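Local coordinates for major capsid protein (Faustovirus, PDB 5J7O) that probably forms the capsid of a large double-stranded DNA virus, its double jelly-roll chains assembling as trimers, at residues P123-D129 with V138-E143; Y209-H213 with G565-L569; E522-R528 with Y540-R546. All coordinates share one frame; numbering follows the deposited sequence.

Contact 1 (P123-D129 with V138-E143); sequences PAFIGAD and VVSATE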
loop_
_atom_site.group_PDB
_atom_site.type_symbol
_atom_site.label_atom_id
_atom_site.label_comp_id
_atom_site.label_asym_id
_atom_site.label_seq_id
_atom_site.Cartn_x
_atom_site.Cartn_y
_atom_site.Cartn_z
ATOM N N PRO B 123 36.508 -8.492 20.117
ATOM C CA PRO B 123 36.105 -9.877 20.385
ATOM C C PRO B 123 37.313 -10.773 20.616
ATOM O O PRO B 123 38.456 -10.426 20.316
ATOM C CB PRO B 123 35.345 -10.285 19.118
ATOM C CG PRO B 123 34.969 -8.996 18.456
ATOM C CD PRO B 123 36.078 -8.045 18.782
ATOM N N ALA B 124 37.035 -11.955 21.160
ATOM C CA ALA B 124 38.088 -12.910 21.466
ATOM C C ALA B 124 38.702 -13.467 20.181
ATOM O O ALA B 124 38.236 -13.211 19.066
ATOM C CB ALA B 124 37.545 -14.046 22.331
ATOM N N PHE B 125 39.770 -14.241 20.354
ATOM C CA PHE B 125 40.433 -14.880 19.227
ATOM C C PHE B 125 39.539 -15.953 18.616
ATOM O O PHE B 125 38.779 -16.631 19.312
ATOM C CB PHE B 125 41.756 -15.507 19.668
ATOM C CG PHE B 125 42.764 -14.514 20.173
ATOM C CD1 PHE B 125 43.051 -13.367 19.452
ATOM C CD2 PHE B 125 43.425 -14.729 21.371
ATOM C CE1 PHE B 125 43.980 -12.454 19.915
ATOM C CE2 PHE B 125 44.354 -13.819 21.840
ATOM C CZ PHE B 125 44.633 -12.680 21.111
ATOM N N ILE B 126 39.638 -16.106 17.297
ATOM C CA ILE B 126 38.918 -17.159 16.593
ATOM C C ILE B 126 39.861 -18.330 16.356
ATOM O O ILE B 126 39.580 -19.463 16.763
ATOM C CB ILE B 126 38.327 -16.654 15.264
ATOM C CG1 ILE B 126 37.241 -15.609 15.526
ATOM C CG2 ILE B 126 37.766 -17.814 14.458
ATOM C CD1 ILE B 126 36.593 -15.074 14.268
ATOM N N GLY B 127 40.988 -18.064 15.698
ATOM C CA GLY B 127 41.959 -19.103 15.449
ATOM C C GLY B 127 42.871 -19.350 16.635
ATOM O O GLY B 127 42.979 -18.543 17.558
ATOM N N ALA B 128 43.539 -20.500 16.602
ATOM C CA ALA B 128 44.452 -20.888 17.666
ATOM C C ALA B 128 45.885 -20.433 17.423
ATOM O O ALA B 128 46.720 -20.565 18.324
ATOM C CB ALA B 128 44.431 -22.409 17.851
ATOM N N ASP B 129 46.189 -19.892 16.246
ATOM C CA ASP B 129 47.559 -19.605 15.850
ATOM C C ASP B 129 47.749 -18.122 15.564
ATOM O O ASP B 129 46.815 -17.425 15.153
ATOM C CB ASP B 129 47.951 -20.416 14.609
ATOM C CG ASP B 129 47.746 -21.904 14.796
ATOM O OD1 ASP B 129 47.262 -22.562 13.851
ATOM O OD2 ASP B 129 48.067 -22.418 15.888
ATOM N N VAL B 138 41.939 -7.300 16.418
ATOM C CA VAL B 138 42.232 -8.600 17.009
ATOM C C VAL B 138 42.426 -9.591 15.867
ATOM O O VAL B 138 41.547 -9.739 15.009
ATOM C CB VAL B 138 41.126 -9.057 17.976
ATOM C CG1 VAL B 138 39.744 -8.906 17.346
ATOM C CG2 VAL B 138 41.366 -10.489 18.421
ATOM N N VAL B 139 43.581 -10.253 15.845
ATOM C CA VAL B 139 43.976 -11.110 14.734
ATOM C C VAL B 139 44.311 -12.494 15.269
ATOM O O VAL B 139 45.038 -12.625 16.261
ATOM C CB VAL B 139 45.175 -10.526 13.961
ATOM C CG1 VAL B 139 45.658 -11.506 12.901
ATOM C CG2 VAL B 139 44.799 -9.198 13.322
ATOM N N SER B 140 43.773 -13.523 14.616
ATOM C CA SER B 140 44.125 -14.910 14.882
ATOM C C SER B 140 44.171 -15.648 13.553
ATOM O O SER B 140 43.842 -15.094 12.502
ATOM C CB SER B 140 43.133 -15.574 15.844
ATOM O OG SER B 140 41.802 -15.474 15.365
ATOM N N ALA B 141 44.576 -16.915 13.602
ATOM C CA ALA B 141 44.735 -17.682 12.376
ATOM C C ALA B 141 44.555 -19.167 12.653
ATOM O O ALA B 141 44.658 -19.628 13.793
ATOM C CB ALA B 141 46.102 -17.428 11.732
ATOM N N THR B 142 44.288 -19.913 11.582
ATOM C CA THR B 142 44.205 -21.370 11.626
ATOM C C THR B 142 45.102 -21.930 10.532
ATOM O O THR B 142 44.845 -21.714 9.342
ATOM C CB THR B 142 42.767 -21.862 11.445
ATOM O OG1 THR B 142 41.990 -21.519 12.600
ATOM C CG2 THR B 142 42.743 -23.375 11.252
ATOM N N GLU B 143 46.155 -22.636 10.931
ATOM C CA GLU B 143 47.037 -23.269 9.965
ATOM C C GLU B 143 46.358 -24.480 9.333
ATOM O O GLU B 143 45.407 -25.049 9.876
ATOM C CB GLU B 143 48.346 -23.701 10.627
ATOM C CG GLU B 143 49.201 -22.565 11.161
ATOM C CD GLU B 143 50.457 -23.068 11.848
ATOM O OE1 GLU B 143 50.609 -24.302 11.977
ATOM O OE2 GLU B 143 51.292 -22.234 12.256
HETATM O O HOH W 1 42.910 -22.747 14.911
#
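S140 OG takes the backbone N-H groups of two consecutive residues, I126 and G127. The bond from G127 N to S140 OG is the shorter and straighter, 2.7 Å with 159° at the hydrogen. I126 N lies 3.0 Å from S140 OG and is more bent. With chi1 at 55°, OG sits between the backbone N and the carbonyl carbon of S140, and there it meets the turning chain. Further along, D129 and A141 form an antiparallel hydrogen-bonded pair. D129 N donates to A141 O at 2.9 Å, while the return bond from A141 N is weak. Next to this pair, D129 OD1 accepts E143 N at 3.1 Å through its anti lone pair. A water joins the two segments beside this point, accepting from A128 N and bonded to T142 OG1.

The other end of the contact is apolar. V138 puts CG2 3.5 Å from F125 CD1, at an oblique slant to the ring. Its other branch, CG1, lies 4.0 Å from P123 CD.

Around this shell, the backbone of S140 pairs with Y153 of strand 149-158, and G127 O accepts from the side chain of Q131. F125 also makes backbone hydrogen bonds to the second subunit, where it packs on V257. The loop 123-129 thus lies between strand 138-142, near the outer edge of a seven-strand sheet, and a neighbouring copy of the protein.

The chemistry is mostly that of a loop held through its own N-H groups. At the end, D129 OD1 and E143 OE1 come within 4.2 Å. Their like charges would tend to raise the pKa of one acid, although the N-H of E143 should offset this at D129.

Contact 2 (Y209-H213 with G565-L569); sequences YNKFH and GALFL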
loop_
_atom_site.group_PDB
_atom_site.type_symbol
_atom_site.label_atom_id
_atom_site.label_comp_id
_atom_site.label_asym_id
_atom_site.label_seq_id
_atom_site.Cartn_x
_atom_site.Cartn_y
_atom_site.Cartn_z
ATOM N N TYR B 209 -6.973 -1.247 18.614
ATOM C CA TYR B 209 -7.533 -0.280 17.676
ATOM C C TYR B 209 -6.583 -0.037 16.510
ATOM O O TYR B 209 -7.020 0.078 15.358
ATOM C CB TYR B 209 -7.842 1.031 18.401
ATOM C CG TYR B 209 -8.531 2.072 17.547
ATOM C CD1 TYR B 209 -7.803 2.899 16.698
ATOM C CD2 TYR B 209 -9.908 2.239 17.599
ATOM C CE1 TYR B 209 -8.428 3.851 15.918
ATOM C CE2 TYR B 209 -10.542 3.192 16.825
ATOM C CZ TYR B 209 -9.797 3.994 15.987
ATOM O OH TYR B 209 -10.422 4.944 15.213
ATOM N N ASN B 210 -5.281 0.054 16.793
ATOM C CA ASN B 210 -4.298 0.243 15.731
ATOM C C ASN B 210 -4.355 -0.887 14.710
ATOM O O ASN B 210 -4.097 -0.666 13.522
ATOM C CB ASN B 210 -2.898 0.349 16.342
ATOM C CG ASN B 210 -1.807 0.481 15.298
ATOM O OD1 ASN B 210 -1.685 1.510 14.634
ATOM N ND2 ASN B 210 -0.991 -0.559 15.162
ATOM N N LYS B 211 -4.712 -2.096 15.149
ATOM C CA LYS B 211 -4.712 -3.243 14.252
ATOM C C LYS B 211 -6.027 -3.393 13.493
ATOM O O LYS B 211 -6.025 -3.877 12.356
ATOM C CB LYS B 211 -4.424 -4.526 15.038
ATOM C CG LYS B 211 -3.066 -4.567 15.738
ATOM C CD LYS B 211 -2.980 -5.748 16.699
ATOM C CE LYS B 211 -1.844 -5.586 17.701
ATOM N NZ LYS B 211 -0.499 -5.621 17.059
ATOM N N PHE B 212 -7.150 -2.978 14.084
ATOM C CA PHE B 212 -8.460 -3.338 13.559
ATOM C C PHE B 212 -9.273 -2.179 12.999
ATOM O O PHE B 212 -10.260 -2.433 12.303
ATOM C CB PHE B 212 -9.299 -4.029 14.646
ATOM C CG PHE B 212 -8.932 -5.464 14.877
ATOM C CD1 PHE B 212 -9.331 -6.449 13.988
ATOM C CD2 PHE B 212 -8.199 -5.830 15.992
ATOM C CE1 PHE B 212 -8.997 -7.773 14.204
ATOM C CE2 PHE B 212 -7.863 -7.151 16.215
ATOM C CZ PHE B 212 -8.261 -8.124 15.319
ATOM N N HIS B 213 -8.914 -0.925 13.282
ATOM C CA HIS B 213 -9.827 0.162 12.943
ATOM C C HIS B 213 -9.118 1.341 12.289
ATOM O O HIS B 213 -9.596 2.478 12.373
ATOM C CB HIS B 213 -10.588 0.633 14.183
ATOM C CG HIS B 213 -11.320 -0.464 14.889
ATOM N ND1 HIS B 213 -12.332 -1.186 14.294
ATOM C CD2 HIS B 213 -11.180 -0.971 16.137
ATOM C CE1 HIS B 213 -12.787 -2.086 15.147
ATOM N NE2 HIS B 213 -12.105 -1.977 16.272
ATOM N N GLY B 565 -1.296 -12.504 15.231
ATOM C CA GLY B 565 -1.857 -12.934 16.493
ATOM C C GLY B 565 -3.070 -12.160 16.954
ATOM O O GLY B 565 -3.484 -12.321 18.108
ATOM N N ALA B 566 -3.655 -11.328 16.098
ATOM C CA ALA B 566 -4.807 -10.515 16.461
ATOM C C ALA B 566 -6.084 -11.242 16.057
ATOM O O ALA B 566 -6.319 -11.480 14.868
ATOM C CB ALA B 566 -4.730 -9.142 15.795
ATOM N N LEU B 567 -6.907 -11.584 17.044
ATOM C CA LEU B 567 -8.146 -12.311 16.810
ATOM C C LEU B 567 -9.337 -11.463 17.235
ATOM O O LEU B 567 -9.258 -10.678 18.185
ATOM C CB LEU B 567 -8.158 -13.653 17.555
ATOM C CG LEU B 567 -7.413 -14.814 16.885
ATOM C CD1 LEU B 567 -5.902 -14.621 16.919
ATOM C CD2 LEU B 567 -7.797 -16.134 17.524
ATOM N N PHE B 568 -10.445 -11.634 16.518
ATOM C CA PHE B 568 -11.643 -10.816 16.683
ATOM C C PHE B 568 -12.835 -11.747 16.861
ATOM O O PHE B 568 -13.279 -12.379 15.897
ATOM C CB PHE B 568 -11.831 -9.891 15.476
ATOM C CG PHE B 568 -12.930 -8.878 15.637
ATOM C CD1 PHE B 568 -14.226 -9.171 15.247
ATOM C CD2 PHE B 568 -12.661 -7.621 16.158
ATOM C CE1 PHE B 568 -15.236 -8.240 15.386
ATOM C CE2 PHE B 568 -13.670 -6.684 16.298
ATOM C CZ PHE B 568 -14.958 -6.995 15.911
ATOM N N LEU B 569 -13.347 -11.838 18.088
ATOM C CA LEU B 569 -14.495 -12.686 18.398
ATOM C C LEU B 569 -15.758 -11.836 18.307
ATOM O O LEU B 569 -16.031 -11.027 19.197
ATOM C CB LEU B 569 -14.355 -13.303 19.789
ATOM C CG LEU B 569 -12.987 -13.817 20.248
ATOM C CD1 LEU B 569 -13.071 -14.329 21.679
ATOM C CD2 LEU B 569 -12.467 -14.903 19.329
#
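K211 NZ is gripped by a salt bridge to D563 OD2 and a hydrogen bond to H469 O, and on its way there the lysine chain passes A566. CD is the part that touches, 3.9 Å from A566 CB. The chain then bends at chi4, -66°, and carries the ammonium group to its two acceptors. D563 lies just before segment 565-569, so the lysine ties the helix end to the approach of the strand.

The rest of the contact is apolar and turns on F212. The far end of its ring meets A566: CZ and CE2 are both 3.7 Å from A566 CB, which approaches obliquely. F212 CE1 is 3.8 Å from F568 CB. The F568 ring then leans over F212, with CD2 4.1 Å above one face and offset toward the rim. The ring centres are 5.5 Å apart and the planes meet at 47°, so the pair is neither a stack nor an edge-to-face contact. F568 has CG anti to its own backbone N (chi1 -172°), and from CB its ring runs on past F212, the CD2 side being the nearer.

H213, the first residue to leave the helix, lays its imidazole against F212 CB, which sits over the centre of that ring. The imidazole is fixed at both nitrogens, ND1 on N557 O and NE2 on Y448 OH. Outside the segments, F568 stacks on F446, and F212 meets Y448 and P550.

Helix 203-212 directly follows a strand of one four-strand sheet, and strand 567-570 is an edge strand of another. Aromatic packing between parts 352 residues apart is consistent with the junction of the two halves of a double jelly-roll.

Contact 3 (E522-R528 with Y540-R546); sequences ETLDTVR and YRAQFYR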
loop_
_atom_site.group_PDB
_atom_site.type_symbol
_atom_site.label_atom_id
_atom_site.label_comp_id
_atom_site.label_asym_id
_atom_site.label_seq_id
_atom_site.Cartn_x
_atom_site.Cartn_y
_atom_site.Cartn_z
ATOM N N GLU B 522 2.881 -17.841 15.313
ATOM C CA GLU B 522 1.593 -17.713 15.986
ATOM C C GLU B 522 1.613 -18.420 17.335
ATOM O O GLU B 522 2.168 -19.513 17.477
ATOM C CB GLU B 522 0.476 -18.283 15.110
ATOM C CG GLU B 522 0.214 -17.494 13.835
ATOM C CD GLU B 522 -0.856 -18.125 12.960
ATOM O OE1 GLU B 522 -1.778 -18.767 13.508
ATOM O OE2 GLU B 522 -0.773 -17.980 11.722
ATOM N N THR B 523 1.006 -17.779 18.333
ATOM C CA THR B 523 0.908 -18.341 19.674
ATOM C C THR B 523 -0.435 -19.005 19.947
ATOM O O THR B 523 -0.549 -19.749 20.926
ATOM C CB THR B 523 1.157 -17.256 20.730
ATOM O OG1 THR B 523 0.261 -16.158 20.518
ATOM C CG2 THR B 523 2.595 -16.757 20.656
ATOM N N LEU B 524 -1.443 -18.760 19.116
ATOM C CA LEU B 524 -2.754 -19.376 19.257
ATOM C C LEU B 524 -3.008 -20.294 18.070
ATOM O O LEU B 524 -2.887 -19.871 16.916
ATOM C CB LEU B 524 -3.855 -18.317 19.346
ATOM C CG LEU B 524 -3.876 -17.417 20.583
ATOM C CD1 LEU B 524 -4.847 -16.264 20.387
ATOM C CD2 LEU B 524 -4.247 -18.218 21.818
ATOM N N ASP B 525 -3.352 -21.550 18.356
ATOM C CA ASP B 525 -3.735 -22.486 17.306
ATOM C C ASP B 525 -5.244 -22.490 17.085
ATOM O O ASP B 525 -5.711 -22.285 15.961
ATOM C CB ASP B 525 -3.250 -23.900 17.649
ATOM C CG ASP B 525 -1.744 -24.042 17.547
ATOM O OD1 ASP B 525 -1.122 -23.275 16.782
ATOM O OD2 ASP B 525 -1.184 -24.926 18.228
ATOM N N THR B 526 -6.013 -22.729 18.145
ATOM C CA THR B 526 -7.465 -22.761 18.074
ATOM C C THR B 526 -8.045 -21.936 19.215
ATOM O O THR B 526 -7.401 -21.730 20.247
ATOM C CB THR B 526 -8.014 -24.196 18.154
ATOM O OG1 THR B 526 -7.853 -24.696 19.487
ATOM C CG2 THR B 526 -7.283 -25.117 17.183
ATOM N N VAL B 527 -9.274 -21.463 19.017
ATOM C CA VAL B 527 -10.001 -20.718 20.040
ATOM C C VAL B 527 -11.441 -21.219 20.078
ATOM O O VAL B 527 -12.041 -21.500 19.039
ATOM C CB VAL B 527 -9.952 -19.194 19.791
ATOM C CG1 VAL B 527 -10.870 -18.453 20.753
ATOM C CG2 VAL B 527 -8.529 -18.682 19.935
ATOM N N ARG B 528 -11.982 -21.341 21.290
ATOM C CA ARG B 528 -13.361 -21.749 21.520
ATOM C C ARG B 528 -13.986 -20.803 22.534
ATOM O O ARG B 528 -13.324 -20.376 23.483
ATOM C CB ARG B 528 -13.426 -23.201 22.018
ATOM C CG ARG B 528 -14.822 -23.722 22.328
ATOM C CD ARG B 528 -14.815 -25.242 22.389
ATOM N NE ARG B 528 -15.138 -25.758 23.716
ATOM C CZ ARG B 528 -16.292 -26.338 24.031
ATOM N NH1 ARG B 528 -17.241 -26.470 23.115
ATOM N NH2 ARG B 528 -16.501 -26.779 25.264
ATOM N N TYR B 540 -12.317 -23.549 16.701
ATOM C CA TYR B 540 -11.942 -23.220 15.334
ATOM C C TYR B 540 -10.501 -22.732 15.287
ATOM O O TYR B 540 -9.984 -22.179 16.263
ATOM C CB TYR B 540 -12.865 -22.144 14.749
ATOM C CG TYR B 540 -14.315 -22.561 14.648
ATOM C CD1 TYR B 540 -14.661 -23.870 14.342
ATOM C CD2 TYR B 540 -15.337 -21.646 14.866
ATOM C CE1 TYR B 540 -15.985 -24.256 14.250
ATOM C CE2 TYR B 540 -16.664 -22.022 14.779
ATOM C CZ TYR B 540 -16.982 -23.328 14.470
ATOM O OH TYR B 540 -18.302 -23.706 14.382
ATOM N N ARG B 541 -9.860 -22.932 14.136
ATOM C CA ARG B 541 -8.490 -22.476 13.947
ATOM C C ARG B 541 -8.400 -20.962 14.105
ATOM O O ARG B 541 -9.368 -20.230 13.872
ATOM C CB ARG B 541 -7.977 -22.895 12.568
ATOM C CG ARG B 541 -7.893 -24.399 12.361
ATOM C CD ARG B 541 -7.512 -24.740 10.929
ATOM N NE ARG B 541 -6.185 -24.243 10.578
ATOM C CZ ARG B 541 -5.062 -24.941 10.717
ATOM N NH1 ARG B 541 -5.099 -26.174 11.199
ATOM N NH2 ARG B 541 -3.902 -24.404 10.373
ATOM N N ALA B 542 -7.215 -20.495 14.508
ATOM C CA ALA B 542 -7.040 -19.080 14.825
ATOM C C ALA B 542 -7.239 -18.194 13.603
ATOM O O ALA B 542 -7.614 -17.025 13.742
ATOM C CB ALA B 542 -5.658 -18.848 15.428
ATOM N N GLN B 543 -7.001 -18.727 12.401
ATOM C CA GLN B 543 -7.186 -17.928 11.194
ATOM C C GLN B 543 -8.652 -17.607 10.932
ATOM O O GLN B 543 -8.940 -16.645 10.211
ATOM C CB GLN B 543 -6.588 -18.648 9.985
ATOM C CG GLN B 543 -7.270 -19.958 9.656
ATOM C CD GLN B 543 -6.638 -20.669 8.478
ATOM O OE1 GLN B 543 -6.281 -21.843 8.569
ATOM N NE2 GLN B 543 -6.503 -19.965 7.359
ATOM N N PHE B 544 -9.579 -18.390 11.490
ATOM C CA PHE B 544 -10.995 -18.063 11.363
ATOM C C PHE B 544 -11.308 -16.728 12.029
ATOM O O PHE B 544 -12.055 -15.911 11.479
ATOM C CB PHE B 544 -11.847 -19.181 11.968
ATOM C CG PHE B 544 -13.331 -18.973 11.817
ATOM C CD1 PHE B 544 -13.988 -19.385 10.668
ATOM C CD2 PHE B 544 -14.070 -18.382 12.829
ATOM C CE1 PHE B 544 -15.351 -19.201 10.527
ATOM C CE2 PHE B 544 -15.434 -18.195 12.694
ATOM C CZ PHE B 544 -16.075 -18.606 11.541
ATOM N N TYR B 545 -10.736 -16.487 13.210
ATOM C CA TYR B 545 -10.973 -15.239 13.923
ATOM C C TYR B 545 -10.074 -14.105 13.452
ATOM O O TYR B 545 -10.441 -12.936 13.611
ATOM C CB TYR B 545 -10.776 -15.440 15.427
ATOM C CG TYR B 545 -11.615 -16.546 16.019
ATOM C CD1 TYR B 545 -12.968 -16.359 16.276
ATOM C CD2 TYR B 545 -11.054 -17.777 16.330
ATOM C CE1 TYR B 545 -13.736 -17.366 16.825
ATOM C CE2 TYR B 545 -11.815 -18.791 16.875
ATOM C CZ TYR B 545 -13.154 -18.580 17.122
ATOM O OH TYR B 545 -13.911 -19.590 17.667
ATOM N N ARG B 546 -8.907 -14.415 12.890
ATOM C CA ARG B 546 -8.003 -13.370 12.432
ATOM C C ARG B 546 -8.313 -12.910 11.015
ATOM O O ARG B 546 -8.281 -11.707 10.734
ATOM C CB ARG B 546 -6.553 -13.854 12.500
ATOM C CG ARG B 546 -5.547 -12.837 11.986
ATOM C CD ARG B 546 -4.207 -13.494 11.738
ATOM N NE ARG B 546 -4.289 -14.496 10.681
ATOM C CZ ARG B 546 -3.561 -15.606 10.650
ATOM N NH1 ARG B 546 -2.707 -15.866 11.629
ATOM N NH2 ARG B 546 -3.697 -16.463 9.648
#
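V527 and Y540 form an antiparallel hydrogen-bonded pair, followed by T526 and R541 as a non-hydrogen-bonded pair, before the second segment turns into helix 542-552. V527 N donates to Y540 O at 2.9 Å, and Y540 N returns a bond to V527 O. Past the last pair, A542 N still reaches D525 O at 2.8 Å, so the start of the helix is tied to the residue just before strand 526-531. A542 CB packs on L524 O at 3.3 Å.

V527 O has a second donor. Y545 OH comes to it at 3.0 Å from above the carbonyl plane, 56° out, on the opposite face from Y540 N. The tyrosine side chain slants across V527, its CE2 3.5 Å from V527 CB.

The two strands are a beta hairpin, 526-531 with 534-541, at one side of a four-strand antiparallel sheet of the double jelly-roll. On the other flank, D525 and T526 both face T597 in a classic beta bulge.

E522 and R546 close the far end with a salt bridge. R546 NH1 donates to E522 OE2 at 2.9 Å, nearly straight at 165°. With CG anti to its backbone N (chi1 178°), R546 bends at chi3 to bring NH1 there. The oxygen lies in the guanidinium plane, but the donor comes from above the carboxylate, the two planes being almost perpendicular. R546 NH1 also bonds to K564 O.

Contacts 2 and 3 are neighbours in the body of the chain, their centres about 13 Å apart, while contact 1 lies about 50 Å from either. Contact 3 is nested within the loop that contact 2 closes. Helix 542-552 and strand 567-570 bring them together: F568 N probably bonds to Y545 O, and L567 packs on V527. Contact 2 is buried and relies on two phenylalanine rings, the A566 methyl and the carbon chain of K211. Contact 3 is partly buried and mixes strand pairing with a salt bridge, facing the third subunit. Contact 1, also partly buried, sits far out and faces the second subunit, and it relies chiefly on polar bonds, one of them through water.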